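Local coordinates for glucose-1-phosphate thymidylyltransferase (Bacillus anthracis, PDB 4ECM), which catalyses the transfer of a thymidylyl group to glucose 1-phosphate, giving dTDP-glucose and pyrophosphate, a step of dTDP-L-rhamnose biosynthesis, at residues Pro163-Val168 with His247-Arg252. Sequence-based numbering, arbitrary orientation. Where two conformers were deposited one is given.
Sequences PERFGV and HVSLQR. With DAU (2'deoxy-thymidine-5'-diphospho-alpha-D-glucose), chain B.
S249 and R252, one turn apart on helix 247-256, lie beside the guanidinium of R165, which reaches over from the 3-10 turn preceding strand 167-172 in this nucleotidyltransferase fold. No hydrogen bond joins the two segments, and the 74 Å² buried between them marks a small, loose contact. Along the helix, S249 comes first: its OG lies 4.4 Å from R165 NH2, set obliquely to the guanidinium, and is hydrogen-bonded instead to T246 and D243. D243 also forms a salt bridge with R165 NH1, so this carboxylate links the two side chains, while D162 forms a second salt bridge, with R165 NE. In the R252 conformer given, one of two, a bend at chi3 sets one guanidinium face against S249 CA, 3.7 Å from its plane and toward the rim. Tentatively, R252 NH2 then ends 4.0 Å from R165 NH1, edge to edge with the planes perpendicular; D243 probably offsets the like charges. R165 CB lies over the centre of the F166 ring, while F166 CZ reaches one face of the R165 guanidinium, toward its rim; the ring meets W241 edge-to-face. Just after this turn, F166 and G167 meet the glucose of bound dTDP-glucose: G167 N donates to DAU O4 at 3.0 Å, nearly straight at 169°, with F166 CB 3.3 Å from that same oxygen.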
# COMPACT_ATOMS: atom_id res chain seq x y z
N PRO A 163 25.37 13.18 -26.19
CA PRO A 163 24.19 12.92 -27.03
C PRO A 163 23.89 11.45 -27.29
O PRO A 163 22.74 11.10 -27.62
CB PRO A 163 24.53 13.63 -28.36
CG PRO A 163 26.03 13.76 -28.35
CD PRO A 163 26.41 13.93 -26.92
N GLU A 164 24.89 10.59 -27.12
CA GLU A 164 24.71 9.16 -27.37
C GLU A 164 23.62 8.52 -26.50
O GLU A 164 23.12 7.45 -26.82
CB GLU A 164 26.05 8.40 -27.21
CG GLU A 164 26.60 8.25 -25.77
CD GLU A 164 27.17 9.53 -25.15
OE1 GLU A 164 27.28 10.56 -25.85
OE2 GLU A 164 27.51 9.50 -23.95
N ARG A 165 23.28 9.17 -25.39
CA ARG A 165 22.26 8.67 -24.49
C ARG A 165 20.84 9.00 -24.93
O ARG A 165 19.91 8.50 -24.35
CB ARG A 165 22.40 9.31 -23.10
CG ARG A 165 23.59 8.89 -22.27
CD ARG A 165 23.25 9.06 -20.78
NE ARG A 165 23.15 10.45 -20.35
CZ ARG A 165 22.31 10.90 -19.40
NH1 ARG A 165 22.33 12.18 -19.06
NH2 ARG A 165 21.43 10.10 -18.82
N PHE A 166 20.67 9.85 -25.93
CA PHE A 166 19.34 10.34 -26.26
C PHE A 166 18.97 10.21 -27.71
O PHE A 166 19.73 9.70 -28.52
CB PHE A 166 19.29 11.85 -25.89
CG PHE A 166 19.76 12.16 -24.49
CD1 PHE A 166 18.97 11.86 -23.39
CD2 PHE A 166 20.98 12.75 -24.26
CE1 PHE A 166 19.40 12.13 -22.10
CE2 PHE A 166 21.43 13.02 -22.98
CZ PHE A 166 20.63 12.71 -21.89
N GLY A 167 17.77 10.67 -28.02
CA GLY A 167 17.34 10.81 -29.40
C GLY A 167 18.13 12.03 -29.87
O GLY A 167 18.25 13.01 -29.12
N VAL A 168 18.70 11.96 -31.06
CA VAL A 168 19.57 13.03 -31.58
C VAL A 168 19.07 13.58 -32.91
O VAL A 168 18.82 12.83 -33.84
CB VAL A 168 21.00 12.51 -31.77
CG1 VAL A 168 21.87 13.54 -32.48
CG2 VAL A 168 21.61 12.12 -30.41
N HIS A 247 21.58 7.51 -11.40
CA HIS A 247 21.97 8.10 -10.13
C HIS A 247 22.60 9.47 -10.26
O HIS A 247 22.20 10.41 -9.57
CB HIS A 247 22.87 7.16 -9.33
CG HIS A 247 22.15 5.95 -8.84
ND1 HIS A 247 21.21 6.00 -7.83
CD2 HIS A 247 22.22 4.65 -9.23
CE1 HIS A 247 20.74 4.78 -7.61
NE2 HIS A 247 21.33 3.94 -8.45
N VAL A 248 23.58 9.59 -11.16
CA VAL A 248 24.27 10.87 -11.35
C VAL A 248 23.32 11.97 -11.85
O VAL A 248 23.37 13.10 -11.37
CB VAL A 248 25.47 10.72 -12.33
CG1 VAL A 248 26.08 12.08 -12.66
CG2 VAL A 248 26.53 9.78 -11.73
N SER A 249 22.44 11.64 -12.79
CA SER A 249 21.52 12.64 -13.35
C SER A 249 20.39 12.98 -12.36
O SER A 249 19.91 14.13 -12.33
CB SER A 249 21.01 12.22 -14.73
OG SER A 249 20.17 11.07 -14.69
N LEU A 250 19.98 12.01 -11.55
CA LEU A 250 18.98 12.27 -10.50
C LEU A 250 19.57 13.26 -9.49
O LEU A 250 18.91 14.20 -9.05
CB LEU A 250 18.56 10.97 -9.79
CG LEU A 250 17.69 11.10 -8.54
CD1 LEU A 250 16.33 11.74 -8.87
CD2 LEU A 250 17.50 9.73 -7.90
N GLN A 251 20.81 13.02 -9.10
CA GLN A 251 21.50 13.92 -8.16
C GLN A 251 21.67 15.31 -8.76
O GLN A 251 21.52 16.32 -8.06
CB GLN A 251 22.84 13.35 -7.75
CG GLN A 251 22.73 12.07 -6.91
CD GLN A 251 21.97 12.27 -5.62
OE1 GLN A 251 22.00 13.35 -5.03
NE2 GLN A 251 21.28 11.22 -5.17
N ARG A 252 21.97 15.36 -10.05
CA ARG A 252 22.13 16.63 -10.76
C ARG A 252 20.81 17.40 -10.74
O ARG A 252 20.78 18.59 -10.43
CB ARG A 252 22.54 16.38 -12.20
CG ARG A 252 22.90 17.62 -13.02
CD ARG A 252 22.96 17.22 -14.48
NE ARG A 252 23.66 15.95 -14.60
CZ ARG A 252 23.47 15.08 -15.58
NH1 ARG A 252 24.16 13.95 -15.58
NH2 ARG A 252 22.56 15.33 -16.53
O6 DAU B . 15.08 11.83 -21.64
C6 DAU B . 14.99 12.12 -23.04
C5 DAU B . 15.03 10.82 -23.83
O5 DAU B . 13.96 10.00 -23.35
C4 DAU B . 14.88 11.07 -25.34
O4 DAU B . 15.99 11.81 -25.84
C3 DAU B . 14.78 9.77 -26.13
O3 DAU B . 14.52 10.09 -27.51
C2 DAU B . 13.64 8.93 -25.53
O2 DAU B . 13.56 7.64 -26.17
C1 DAU B . 13.82 8.74 -24.03
O1 DAU B . 14.96 7.93 -23.80
P2 DAU B . 15.12 7.11 -22.42
O3P DAU B . 15.53 8.02 -21.29
O4P DAU B . 15.93 5.88 -22.75
OPP DAU B . 13.60 6.67 -22.11
P DAU B . 13.20 5.83 -20.80
O1P DAU B . 14.13 6.20 -19.67
O2P DAU B . 13.03 4.41 -21.20
O5' DAU B . 11.75 6.43 -20.42
C5' DAU B . 11.67 7.75 -19.91
C4' DAU B . 10.34 8.06 -19.21
O4' DAU B . 9.19 7.56 -19.89
C3' DAU B . 10.29 7.56 -17.79
O3' DAU B . 9.96 8.71 -17.00
C2' DAU B . 9.18 6.54 -17.74
C1' DAU B . 8.39 6.79 -19.02
N11 DAU B . 8.05 5.61 -19.82
C61 DAU B . 9.12 4.79 -20.29
C51 DAU B . 8.88 3.51 -20.74
C5A DAU B . 10.00 2.69 -21.33
C21 DAU B . 6.79 5.01 -19.63
O21 DAU B . 5.80 5.76 -19.12
N31 DAU B . 6.52 3.75 -20.07
C41 DAU B . 7.50 2.98 -20.61
O41 DAU B . 7.21 1.72 -21.02